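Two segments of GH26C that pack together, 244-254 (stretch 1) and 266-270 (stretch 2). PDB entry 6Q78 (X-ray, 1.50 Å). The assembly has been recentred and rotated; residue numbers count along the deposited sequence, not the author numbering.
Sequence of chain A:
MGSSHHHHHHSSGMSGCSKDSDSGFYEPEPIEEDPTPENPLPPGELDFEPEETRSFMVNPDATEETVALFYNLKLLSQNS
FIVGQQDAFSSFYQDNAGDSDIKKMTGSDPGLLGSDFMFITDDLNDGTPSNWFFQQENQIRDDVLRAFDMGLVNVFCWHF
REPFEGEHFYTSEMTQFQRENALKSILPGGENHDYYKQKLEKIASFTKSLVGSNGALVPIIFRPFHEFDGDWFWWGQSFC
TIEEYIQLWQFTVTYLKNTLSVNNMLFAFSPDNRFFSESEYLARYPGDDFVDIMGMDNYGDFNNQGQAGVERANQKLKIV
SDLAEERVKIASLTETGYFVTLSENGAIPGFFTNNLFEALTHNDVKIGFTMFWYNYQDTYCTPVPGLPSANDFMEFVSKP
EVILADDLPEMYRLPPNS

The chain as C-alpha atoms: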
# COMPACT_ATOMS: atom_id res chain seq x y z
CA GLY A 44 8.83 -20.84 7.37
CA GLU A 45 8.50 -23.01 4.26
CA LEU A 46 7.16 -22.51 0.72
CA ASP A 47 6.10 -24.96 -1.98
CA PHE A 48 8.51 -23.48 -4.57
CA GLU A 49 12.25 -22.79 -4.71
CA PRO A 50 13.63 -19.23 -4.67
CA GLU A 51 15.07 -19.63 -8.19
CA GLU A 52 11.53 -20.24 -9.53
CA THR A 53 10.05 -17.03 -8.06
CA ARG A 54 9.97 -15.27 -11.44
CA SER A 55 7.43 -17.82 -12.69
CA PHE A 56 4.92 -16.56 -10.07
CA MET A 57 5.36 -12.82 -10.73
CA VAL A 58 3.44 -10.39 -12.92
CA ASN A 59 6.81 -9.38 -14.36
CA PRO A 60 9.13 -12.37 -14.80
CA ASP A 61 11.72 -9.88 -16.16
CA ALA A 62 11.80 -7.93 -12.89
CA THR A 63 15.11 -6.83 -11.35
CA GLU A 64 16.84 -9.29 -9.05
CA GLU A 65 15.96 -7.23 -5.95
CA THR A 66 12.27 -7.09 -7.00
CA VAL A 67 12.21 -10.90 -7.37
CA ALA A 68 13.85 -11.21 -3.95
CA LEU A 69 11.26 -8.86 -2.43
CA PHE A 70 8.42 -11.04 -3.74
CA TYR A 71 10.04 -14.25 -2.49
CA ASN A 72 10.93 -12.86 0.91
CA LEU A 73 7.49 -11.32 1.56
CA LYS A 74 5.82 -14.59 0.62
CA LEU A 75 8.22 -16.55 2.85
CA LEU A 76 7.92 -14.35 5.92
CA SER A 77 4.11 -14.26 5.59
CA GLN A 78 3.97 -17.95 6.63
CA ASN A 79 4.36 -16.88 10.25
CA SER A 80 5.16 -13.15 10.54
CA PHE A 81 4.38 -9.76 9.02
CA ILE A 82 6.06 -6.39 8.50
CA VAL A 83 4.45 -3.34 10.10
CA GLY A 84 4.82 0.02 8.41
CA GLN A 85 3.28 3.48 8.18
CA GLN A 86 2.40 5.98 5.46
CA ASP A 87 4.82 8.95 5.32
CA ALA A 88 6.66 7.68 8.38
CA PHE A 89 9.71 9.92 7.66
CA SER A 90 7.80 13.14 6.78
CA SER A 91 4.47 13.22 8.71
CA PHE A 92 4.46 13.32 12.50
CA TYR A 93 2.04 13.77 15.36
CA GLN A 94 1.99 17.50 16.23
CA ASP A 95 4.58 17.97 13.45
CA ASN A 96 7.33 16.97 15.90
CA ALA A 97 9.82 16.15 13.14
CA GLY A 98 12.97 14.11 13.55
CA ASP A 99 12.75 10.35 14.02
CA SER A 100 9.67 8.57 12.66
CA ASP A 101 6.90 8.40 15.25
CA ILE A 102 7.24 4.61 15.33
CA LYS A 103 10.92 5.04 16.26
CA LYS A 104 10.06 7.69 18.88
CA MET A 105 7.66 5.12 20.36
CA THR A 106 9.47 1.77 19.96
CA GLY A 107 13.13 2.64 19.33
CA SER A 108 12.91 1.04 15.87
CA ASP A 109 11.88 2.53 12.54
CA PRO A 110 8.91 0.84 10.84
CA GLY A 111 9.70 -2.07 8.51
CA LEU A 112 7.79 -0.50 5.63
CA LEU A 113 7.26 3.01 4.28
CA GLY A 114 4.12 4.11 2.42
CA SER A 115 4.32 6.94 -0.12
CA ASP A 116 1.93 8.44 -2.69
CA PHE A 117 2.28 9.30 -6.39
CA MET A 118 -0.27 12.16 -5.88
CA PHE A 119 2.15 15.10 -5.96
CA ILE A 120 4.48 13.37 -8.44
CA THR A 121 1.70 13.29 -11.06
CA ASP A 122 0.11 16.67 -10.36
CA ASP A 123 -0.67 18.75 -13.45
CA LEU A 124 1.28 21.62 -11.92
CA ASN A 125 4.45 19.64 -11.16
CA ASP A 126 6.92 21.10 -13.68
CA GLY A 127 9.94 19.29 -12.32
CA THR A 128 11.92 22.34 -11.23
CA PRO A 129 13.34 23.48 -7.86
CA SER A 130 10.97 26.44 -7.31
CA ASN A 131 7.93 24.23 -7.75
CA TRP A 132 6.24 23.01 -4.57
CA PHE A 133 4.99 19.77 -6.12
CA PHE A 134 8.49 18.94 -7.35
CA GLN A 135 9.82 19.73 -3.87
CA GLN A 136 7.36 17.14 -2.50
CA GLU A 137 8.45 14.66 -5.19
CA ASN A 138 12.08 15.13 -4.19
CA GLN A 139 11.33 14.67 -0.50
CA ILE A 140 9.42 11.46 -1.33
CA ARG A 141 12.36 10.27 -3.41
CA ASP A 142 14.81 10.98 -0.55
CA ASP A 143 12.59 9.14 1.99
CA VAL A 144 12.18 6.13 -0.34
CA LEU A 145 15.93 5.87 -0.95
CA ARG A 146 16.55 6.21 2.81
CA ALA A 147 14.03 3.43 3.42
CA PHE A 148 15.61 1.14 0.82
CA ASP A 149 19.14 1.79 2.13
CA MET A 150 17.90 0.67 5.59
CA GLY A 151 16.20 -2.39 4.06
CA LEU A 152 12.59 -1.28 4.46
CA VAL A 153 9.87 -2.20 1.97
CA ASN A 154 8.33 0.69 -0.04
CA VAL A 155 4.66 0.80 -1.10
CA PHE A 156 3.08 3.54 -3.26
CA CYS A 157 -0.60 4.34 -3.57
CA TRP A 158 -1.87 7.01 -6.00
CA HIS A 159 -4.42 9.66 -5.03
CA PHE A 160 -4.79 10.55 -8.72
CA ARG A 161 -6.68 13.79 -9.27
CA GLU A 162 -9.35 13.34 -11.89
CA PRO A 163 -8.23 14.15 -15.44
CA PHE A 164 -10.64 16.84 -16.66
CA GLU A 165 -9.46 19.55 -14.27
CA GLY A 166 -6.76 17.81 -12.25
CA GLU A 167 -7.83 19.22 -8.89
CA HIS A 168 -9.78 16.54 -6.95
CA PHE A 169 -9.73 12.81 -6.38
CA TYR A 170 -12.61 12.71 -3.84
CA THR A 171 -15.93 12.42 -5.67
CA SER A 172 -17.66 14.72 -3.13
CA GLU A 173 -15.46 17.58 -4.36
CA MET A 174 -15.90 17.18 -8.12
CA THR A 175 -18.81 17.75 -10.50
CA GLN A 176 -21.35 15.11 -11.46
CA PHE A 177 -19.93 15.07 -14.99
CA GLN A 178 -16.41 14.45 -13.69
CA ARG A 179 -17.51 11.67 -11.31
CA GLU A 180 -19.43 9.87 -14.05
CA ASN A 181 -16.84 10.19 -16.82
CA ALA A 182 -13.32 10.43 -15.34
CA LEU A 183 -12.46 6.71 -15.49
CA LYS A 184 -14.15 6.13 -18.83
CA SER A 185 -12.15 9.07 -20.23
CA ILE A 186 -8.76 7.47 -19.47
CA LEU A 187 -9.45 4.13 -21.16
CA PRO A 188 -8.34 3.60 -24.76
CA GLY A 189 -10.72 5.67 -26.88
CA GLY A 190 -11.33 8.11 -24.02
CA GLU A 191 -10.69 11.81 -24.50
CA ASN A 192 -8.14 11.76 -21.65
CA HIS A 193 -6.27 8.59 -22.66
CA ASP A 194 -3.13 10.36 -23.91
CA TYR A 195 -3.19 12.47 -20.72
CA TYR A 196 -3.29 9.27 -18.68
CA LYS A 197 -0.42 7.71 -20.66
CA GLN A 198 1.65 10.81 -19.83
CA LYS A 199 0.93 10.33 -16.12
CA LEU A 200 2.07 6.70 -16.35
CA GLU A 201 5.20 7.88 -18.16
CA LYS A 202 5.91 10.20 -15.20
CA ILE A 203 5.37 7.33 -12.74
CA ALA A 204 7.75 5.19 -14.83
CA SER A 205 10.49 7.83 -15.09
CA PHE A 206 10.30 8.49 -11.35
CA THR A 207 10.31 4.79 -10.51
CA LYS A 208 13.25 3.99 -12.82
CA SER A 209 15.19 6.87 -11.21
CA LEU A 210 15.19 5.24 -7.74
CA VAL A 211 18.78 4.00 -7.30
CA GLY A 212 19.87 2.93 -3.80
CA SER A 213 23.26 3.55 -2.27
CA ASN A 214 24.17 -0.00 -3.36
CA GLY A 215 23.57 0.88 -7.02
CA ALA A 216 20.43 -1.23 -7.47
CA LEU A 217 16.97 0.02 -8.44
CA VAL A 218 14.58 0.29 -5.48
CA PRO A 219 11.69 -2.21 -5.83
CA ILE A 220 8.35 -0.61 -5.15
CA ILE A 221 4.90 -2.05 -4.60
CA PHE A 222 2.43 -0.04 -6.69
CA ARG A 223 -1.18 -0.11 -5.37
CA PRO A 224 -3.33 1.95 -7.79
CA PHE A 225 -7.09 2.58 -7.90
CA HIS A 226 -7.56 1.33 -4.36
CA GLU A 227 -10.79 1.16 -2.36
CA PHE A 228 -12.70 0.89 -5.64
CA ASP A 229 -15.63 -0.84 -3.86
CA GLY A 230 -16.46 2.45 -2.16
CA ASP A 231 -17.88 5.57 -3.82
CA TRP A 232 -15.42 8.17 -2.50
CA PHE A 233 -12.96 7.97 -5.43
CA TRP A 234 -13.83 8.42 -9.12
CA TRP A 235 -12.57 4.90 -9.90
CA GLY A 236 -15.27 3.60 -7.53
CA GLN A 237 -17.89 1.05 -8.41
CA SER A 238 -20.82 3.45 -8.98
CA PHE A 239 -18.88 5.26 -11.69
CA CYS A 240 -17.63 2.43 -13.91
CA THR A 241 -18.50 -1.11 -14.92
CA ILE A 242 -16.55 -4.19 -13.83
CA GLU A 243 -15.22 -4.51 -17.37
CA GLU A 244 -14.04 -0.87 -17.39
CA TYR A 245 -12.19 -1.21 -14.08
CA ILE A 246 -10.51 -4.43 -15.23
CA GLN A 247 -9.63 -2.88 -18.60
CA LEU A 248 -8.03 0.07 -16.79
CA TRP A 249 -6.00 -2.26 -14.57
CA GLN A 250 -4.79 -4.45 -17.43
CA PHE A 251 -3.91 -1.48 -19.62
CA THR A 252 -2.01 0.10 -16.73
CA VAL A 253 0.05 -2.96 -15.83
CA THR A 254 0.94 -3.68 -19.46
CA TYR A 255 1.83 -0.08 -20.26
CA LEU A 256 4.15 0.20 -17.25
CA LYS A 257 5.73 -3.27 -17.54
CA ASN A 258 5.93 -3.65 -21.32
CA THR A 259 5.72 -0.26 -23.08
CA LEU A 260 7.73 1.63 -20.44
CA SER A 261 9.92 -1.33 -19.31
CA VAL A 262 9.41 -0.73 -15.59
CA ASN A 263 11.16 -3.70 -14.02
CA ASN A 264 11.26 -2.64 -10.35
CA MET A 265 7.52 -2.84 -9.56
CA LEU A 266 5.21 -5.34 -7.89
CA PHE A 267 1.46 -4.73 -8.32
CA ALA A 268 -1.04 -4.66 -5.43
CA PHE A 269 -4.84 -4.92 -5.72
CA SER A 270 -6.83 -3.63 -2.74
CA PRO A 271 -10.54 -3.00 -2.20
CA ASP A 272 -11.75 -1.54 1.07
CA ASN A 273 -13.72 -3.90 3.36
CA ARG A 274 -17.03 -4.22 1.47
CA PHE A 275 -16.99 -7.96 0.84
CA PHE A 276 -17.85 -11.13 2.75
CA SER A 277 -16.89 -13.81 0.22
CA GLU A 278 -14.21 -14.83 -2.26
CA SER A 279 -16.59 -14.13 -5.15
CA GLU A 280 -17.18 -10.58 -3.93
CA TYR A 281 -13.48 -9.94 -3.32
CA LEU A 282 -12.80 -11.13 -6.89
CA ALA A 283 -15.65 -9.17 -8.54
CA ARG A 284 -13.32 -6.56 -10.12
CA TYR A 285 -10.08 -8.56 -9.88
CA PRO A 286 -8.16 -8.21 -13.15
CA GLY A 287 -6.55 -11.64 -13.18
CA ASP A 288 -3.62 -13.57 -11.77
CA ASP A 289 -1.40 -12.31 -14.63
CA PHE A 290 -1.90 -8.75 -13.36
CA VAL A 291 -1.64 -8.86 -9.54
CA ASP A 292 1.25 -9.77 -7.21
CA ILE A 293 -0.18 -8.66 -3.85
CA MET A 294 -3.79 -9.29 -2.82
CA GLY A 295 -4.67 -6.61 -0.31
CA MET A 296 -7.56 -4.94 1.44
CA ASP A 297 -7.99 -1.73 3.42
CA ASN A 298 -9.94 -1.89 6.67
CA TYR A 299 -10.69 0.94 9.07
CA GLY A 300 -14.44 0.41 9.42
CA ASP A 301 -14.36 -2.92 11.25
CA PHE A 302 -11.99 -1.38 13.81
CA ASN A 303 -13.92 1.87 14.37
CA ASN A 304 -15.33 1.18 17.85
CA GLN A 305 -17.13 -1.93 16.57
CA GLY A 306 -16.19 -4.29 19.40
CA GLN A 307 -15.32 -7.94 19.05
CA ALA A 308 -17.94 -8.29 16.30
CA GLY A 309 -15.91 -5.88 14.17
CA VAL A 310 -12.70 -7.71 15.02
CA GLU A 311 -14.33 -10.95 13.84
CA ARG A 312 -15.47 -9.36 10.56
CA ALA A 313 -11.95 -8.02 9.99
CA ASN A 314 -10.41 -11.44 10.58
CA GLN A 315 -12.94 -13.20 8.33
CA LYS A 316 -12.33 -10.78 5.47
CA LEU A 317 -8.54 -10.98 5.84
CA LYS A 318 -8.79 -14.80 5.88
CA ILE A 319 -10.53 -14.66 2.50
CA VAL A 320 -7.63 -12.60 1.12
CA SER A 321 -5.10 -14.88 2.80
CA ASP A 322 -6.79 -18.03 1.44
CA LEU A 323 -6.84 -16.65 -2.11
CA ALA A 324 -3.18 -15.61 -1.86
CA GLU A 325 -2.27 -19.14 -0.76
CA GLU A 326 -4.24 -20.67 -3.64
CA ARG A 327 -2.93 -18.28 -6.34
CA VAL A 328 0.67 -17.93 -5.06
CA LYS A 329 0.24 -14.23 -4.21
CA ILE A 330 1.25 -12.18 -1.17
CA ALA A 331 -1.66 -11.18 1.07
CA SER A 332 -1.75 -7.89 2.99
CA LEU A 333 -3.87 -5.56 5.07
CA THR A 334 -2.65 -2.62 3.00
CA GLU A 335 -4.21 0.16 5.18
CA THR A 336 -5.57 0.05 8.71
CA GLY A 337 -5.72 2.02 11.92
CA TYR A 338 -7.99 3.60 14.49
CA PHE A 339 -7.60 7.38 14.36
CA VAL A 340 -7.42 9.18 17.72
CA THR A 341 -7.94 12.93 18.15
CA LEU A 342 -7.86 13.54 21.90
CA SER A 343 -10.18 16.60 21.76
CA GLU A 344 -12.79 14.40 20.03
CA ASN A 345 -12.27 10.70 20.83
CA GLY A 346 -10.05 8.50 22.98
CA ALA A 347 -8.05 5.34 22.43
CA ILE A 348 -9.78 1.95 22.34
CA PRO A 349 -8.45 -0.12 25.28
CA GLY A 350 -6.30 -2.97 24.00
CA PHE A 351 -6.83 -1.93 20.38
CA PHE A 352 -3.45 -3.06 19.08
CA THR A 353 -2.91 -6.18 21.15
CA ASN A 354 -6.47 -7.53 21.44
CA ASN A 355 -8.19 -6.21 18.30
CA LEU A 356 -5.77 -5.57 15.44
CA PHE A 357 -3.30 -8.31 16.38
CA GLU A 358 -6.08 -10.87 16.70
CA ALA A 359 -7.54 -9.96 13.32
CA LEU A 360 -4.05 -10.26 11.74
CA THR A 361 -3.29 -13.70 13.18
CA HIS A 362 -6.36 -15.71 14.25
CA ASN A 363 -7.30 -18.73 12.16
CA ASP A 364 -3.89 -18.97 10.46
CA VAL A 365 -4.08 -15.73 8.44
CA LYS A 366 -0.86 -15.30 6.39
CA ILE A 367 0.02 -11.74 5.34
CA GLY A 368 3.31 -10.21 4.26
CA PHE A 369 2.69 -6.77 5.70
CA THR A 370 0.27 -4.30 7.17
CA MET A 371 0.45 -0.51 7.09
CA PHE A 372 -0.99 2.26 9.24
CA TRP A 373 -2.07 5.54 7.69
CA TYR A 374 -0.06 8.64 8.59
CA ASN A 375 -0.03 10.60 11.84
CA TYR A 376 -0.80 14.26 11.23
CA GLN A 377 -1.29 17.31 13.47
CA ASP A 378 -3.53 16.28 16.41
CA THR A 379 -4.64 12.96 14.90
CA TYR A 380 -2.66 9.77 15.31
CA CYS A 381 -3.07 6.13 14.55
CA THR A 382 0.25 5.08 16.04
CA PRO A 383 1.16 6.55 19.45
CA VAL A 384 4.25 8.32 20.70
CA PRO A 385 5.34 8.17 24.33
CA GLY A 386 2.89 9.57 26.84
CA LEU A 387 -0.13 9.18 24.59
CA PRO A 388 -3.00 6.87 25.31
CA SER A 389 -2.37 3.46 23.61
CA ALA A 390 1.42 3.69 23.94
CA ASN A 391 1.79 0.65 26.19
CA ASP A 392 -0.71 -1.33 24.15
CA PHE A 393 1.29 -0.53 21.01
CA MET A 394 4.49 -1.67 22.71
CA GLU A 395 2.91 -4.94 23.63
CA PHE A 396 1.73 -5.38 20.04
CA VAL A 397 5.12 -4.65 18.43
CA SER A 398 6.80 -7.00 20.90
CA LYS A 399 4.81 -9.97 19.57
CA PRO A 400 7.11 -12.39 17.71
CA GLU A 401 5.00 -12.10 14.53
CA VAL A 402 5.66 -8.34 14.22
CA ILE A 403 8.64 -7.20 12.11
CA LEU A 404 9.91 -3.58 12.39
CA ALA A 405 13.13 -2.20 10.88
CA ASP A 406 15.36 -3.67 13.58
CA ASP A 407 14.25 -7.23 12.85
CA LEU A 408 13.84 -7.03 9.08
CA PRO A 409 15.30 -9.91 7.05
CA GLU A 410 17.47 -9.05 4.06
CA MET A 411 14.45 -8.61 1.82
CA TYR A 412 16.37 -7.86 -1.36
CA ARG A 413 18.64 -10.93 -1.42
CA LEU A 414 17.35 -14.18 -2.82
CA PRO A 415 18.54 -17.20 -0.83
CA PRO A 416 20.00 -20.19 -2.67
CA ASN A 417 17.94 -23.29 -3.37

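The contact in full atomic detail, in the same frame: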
# COMPACT_ATOMS: atom_id res chain seq x y z
N GLU A 244 -14.86 -2.08 -17.28
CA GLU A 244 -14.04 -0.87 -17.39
C GLU A 244 -12.93 -0.86 -16.35
O GLU A 244 -11.79 -0.50 -16.67
CB GLU A 244 -14.92 0.37 -17.27
CG GLU A 244 -15.73 0.69 -18.56
CD GLU A 244 -16.87 1.68 -18.35
OE1 GLU A 244 -17.26 1.98 -17.21
OE2 GLU A 244 -17.44 2.15 -19.39
N TYR A 245 -13.24 -1.21 -15.10
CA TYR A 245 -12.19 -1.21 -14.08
C TYR A 245 -11.10 -2.21 -14.44
O TYR A 245 -9.90 -1.89 -14.35
CB TYR A 245 -12.79 -1.53 -12.70
CG TYR A 245 -11.77 -1.43 -11.61
CD1 TYR A 245 -11.52 -0.20 -10.99
CD2 TYR A 245 -11.01 -2.55 -11.23
CE1 TYR A 245 -10.53 -0.10 -10.01
CE2 TYR A 245 -10.03 -2.44 -10.25
CZ TYR A 245 -9.82 -1.22 -9.64
OH TYR A 245 -8.83 -1.14 -8.66
N ILE A 246 -11.49 -3.40 -14.88
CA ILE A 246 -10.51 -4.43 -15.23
C ILE A 246 -9.70 -4.00 -16.44
O ILE A 246 -8.47 -4.20 -16.49
CB ILE A 246 -11.24 -5.76 -15.46
CG1 ILE A 246 -11.74 -6.32 -14.12
CG2 ILE A 246 -10.32 -6.79 -16.14
CD1 ILE A 246 -12.56 -7.61 -14.30
N GLN A 247 -10.36 -3.38 -17.43
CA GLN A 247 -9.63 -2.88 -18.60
C GLN A 247 -8.60 -1.83 -18.19
O GLN A 247 -7.48 -1.81 -18.71
CB GLN A 247 -10.61 -2.27 -19.60
CG GLN A 247 -9.95 -1.78 -20.87
CD GLN A 247 -10.90 -1.04 -21.81
OE1 GLN A 247 -12.10 -0.91 -21.54
NE2 GLN A 247 -10.37 -0.58 -22.94
N LEU A 248 -8.98 -0.93 -17.28
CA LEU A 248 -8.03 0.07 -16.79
C LEU A 248 -6.83 -0.59 -16.11
O LEU A 248 -5.67 -0.25 -16.41
CB LEU A 248 -8.74 1.00 -15.81
CG LEU A 248 -7.81 1.96 -15.05
CD1 LEU A 248 -7.06 2.92 -15.99
CD2 LEU A 248 -8.60 2.74 -14.00
N TRP A 249 -7.09 -1.58 -15.26
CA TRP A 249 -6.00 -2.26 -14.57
C TRP A 249 -5.07 -2.95 -15.55
O TRP A 249 -3.84 -2.85 -15.44
CB TRP A 249 -6.56 -3.27 -13.57
CG TRP A 249 -6.24 -2.92 -12.14
CD1 TRP A 249 -6.95 -2.08 -11.34
CD2 TRP A 249 -5.10 -3.34 -11.35
NE1 TRP A 249 -6.36 -1.98 -10.10
CE2 TRP A 249 -5.23 -2.74 -10.09
CE3 TRP A 249 -4.01 -4.22 -11.58
CZ2 TRP A 249 -4.30 -2.97 -9.07
CZ3 TRP A 249 -3.12 -4.41 -10.59
CH2 TRP A 249 -3.27 -3.81 -9.35
N GLN A 250 -5.63 -3.70 -16.51
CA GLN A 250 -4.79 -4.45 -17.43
C GLN A 250 -4.00 -3.52 -18.34
O GLN A 250 -2.81 -3.76 -18.60
CB GLN A 250 -5.61 -5.46 -18.23
CG GLN A 250 -6.25 -6.51 -17.33
CD GLN A 250 -7.08 -7.50 -18.11
OE1 GLN A 250 -7.42 -7.26 -19.27
NE2 GLN A 250 -7.44 -8.61 -17.46
N PHE A 251 -4.64 -2.46 -18.83
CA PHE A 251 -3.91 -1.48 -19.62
C PHE A 251 -2.76 -0.90 -18.82
O PHE A 251 -1.63 -0.76 -19.33
CB PHE A 251 -4.81 -0.34 -20.09
CG PHE A 251 -4.04 0.74 -20.74
CD1 PHE A 251 -3.68 0.62 -22.08
CD2 PHE A 251 -3.64 1.85 -20.01
CE1 PHE A 251 -2.91 1.60 -22.67
CE2 PHE A 251 -2.86 2.82 -20.60
CZ PHE A 251 -2.49 2.70 -21.92
N THR A 252 -3.02 -0.58 -17.55
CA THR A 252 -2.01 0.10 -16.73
C THR A 252 -0.81 -0.80 -16.48
O THR A 252 0.35 -0.37 -16.61
CB THR A 252 -2.65 0.54 -15.42
OG1 THR A 252 -3.69 1.47 -15.71
CG2 THR A 252 -1.65 1.23 -14.52
N VAL A 253 -1.07 -2.05 -16.08
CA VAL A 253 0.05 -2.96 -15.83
C VAL A 253 0.88 -3.15 -17.10
O VAL A 253 2.12 -3.09 -17.07
CB VAL A 253 -0.47 -4.29 -15.29
CG1 VAL A 253 0.65 -5.34 -15.25
CG2 VAL A 253 -1.04 -4.06 -13.90
N THR A 254 0.21 -3.41 -18.23
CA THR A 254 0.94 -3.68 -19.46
C THR A 254 1.71 -2.46 -19.93
O THR A 254 2.84 -2.58 -20.43
CB THR A 254 -0.05 -4.19 -20.50
OG1 THR A 254 -0.61 -5.44 -20.03
CG2 THR A 254 0.60 -4.41 -21.86
N LEU A 266 6.22 -4.33 -8.17
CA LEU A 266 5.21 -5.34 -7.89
C LEU A 266 3.87 -4.61 -7.86
O LEU A 266 3.81 -3.41 -7.60
CB LEU A 266 5.45 -5.96 -6.52
CG LEU A 266 6.78 -6.69 -6.28
CD1 LEU A 266 6.80 -7.33 -4.88
CD2 LEU A 266 6.95 -7.82 -7.32
N PHE A 267 2.79 -5.33 -8.18
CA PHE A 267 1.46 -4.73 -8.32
C PHE A 267 0.51 -5.26 -7.25
O PHE A 267 0.36 -6.48 -7.10
CB PHE A 267 0.90 -5.03 -9.72
CG PHE A 267 1.72 -4.44 -10.81
CD1 PHE A 267 1.50 -3.14 -11.24
CD2 PHE A 267 2.75 -5.17 -11.39
CE1 PHE A 267 2.30 -2.55 -12.24
CE2 PHE A 267 3.54 -4.61 -12.38
CZ PHE A 267 3.30 -3.30 -12.80
N ALA A 268 -0.15 -4.33 -6.55
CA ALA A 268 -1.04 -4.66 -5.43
C ALA A 268 -2.46 -4.20 -5.72
O ALA A 268 -2.69 -3.04 -6.05
CB ALA A 268 -0.53 -3.95 -4.15
N PHE A 269 -3.41 -5.12 -5.52
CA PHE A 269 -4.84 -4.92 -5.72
C PHE A 269 -5.48 -4.82 -4.34
O PHE A 269 -5.30 -5.72 -3.52
CB PHE A 269 -5.37 -6.19 -6.42
CG PHE A 269 -6.88 -6.29 -6.55
CD1 PHE A 269 -7.55 -5.60 -7.58
CD2 PHE A 269 -7.61 -7.14 -5.73
CE1 PHE A 269 -8.94 -5.74 -7.74
CE2 PHE A 269 -9.00 -7.27 -5.89
CZ PHE A 269 -9.66 -6.56 -6.89
N SER A 270 -6.26 -3.77 -4.09
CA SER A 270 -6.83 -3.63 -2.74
C SER A 270 -8.16 -2.90 -2.72
O SER A 270 -8.21 -1.66 -2.80
CB SER A 270 -5.85 -3.00 -1.76
OG SER A 270 -5.60 -1.67 -2.17

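The helix of stretch 1 packs alongside the strand of stretch 2 and runs nearly antiparallel to it. The angle between their N-to-C directions is 167°, and the axes come within 11.0 Å of each other. Because of this direction, Val 253 falls opposite Phe 267, while Trp 249, one helical turn earlier, falls opposite Phe 269. Tyr 245, a further turn back, also reaches Phe 269. Three residues spaced four apart therefore form the helix side of the contact. The buried surface is modest, 274 Å² with both sides summed.

The contact is mainly apolar. Trp 249 has the most area covered and touches three successive residues of the strand. Its CB points toward the strand, and its chi1 of -115° lies between the usual wells. The six-membered part of the indole meets the strand. Trp 249 CZ3 is 4.2 Å from Phe 267 CB, and Trp 249 CZ2 is 4.3 Å from Phe 269 CB. Trp 249 CZ2 also lies 3.9 Å from Phe 269 CA, so the indole packs against main chain as well as side chains. Tyr 245 adds a ring-to-ring contact, with Tyr 245 CE2 4.3 Å from Phe 269 CE1. Both Tyr 245 CE2 and Trp 249 CZ2 approach the Phe 269 ring at its edge, near its plane.

One CH-pi interaction is present. Val 253 CG2 sits over a face of the Phe 267 ring, 4.1 Å from the centroid and 24° off the ring normal. The nearest ring atom is Phe 267 CD1, 3.8 Å from Val 253 CG2. Phe 267 points its CB toward the helix, whereas the CB of Val 253 points sideways; the methyl still reaches the ring.

No hydrogen bond crosses between the stretches. The closest approach to a polar atom is Trp 249 CZ2 to Ala 268 O, 3.4 Å, with the oxygen at the indole edge, near its plane. Ala 268 turns its CB away from the helix and meets Trp 249 through its backbone.

Hydrogen bonds also form within the helix. Trp 249 NE1 donates to Tyr 245 OH at 3.0 Å. The bond is weak, with an N-H...acceptor angle of 129°, but it links two of the side chains that face the strand. Thr 252 OG1 donates to Leu 248 O at 2.7 Å, which turns the hydroxyl back onto its own helix.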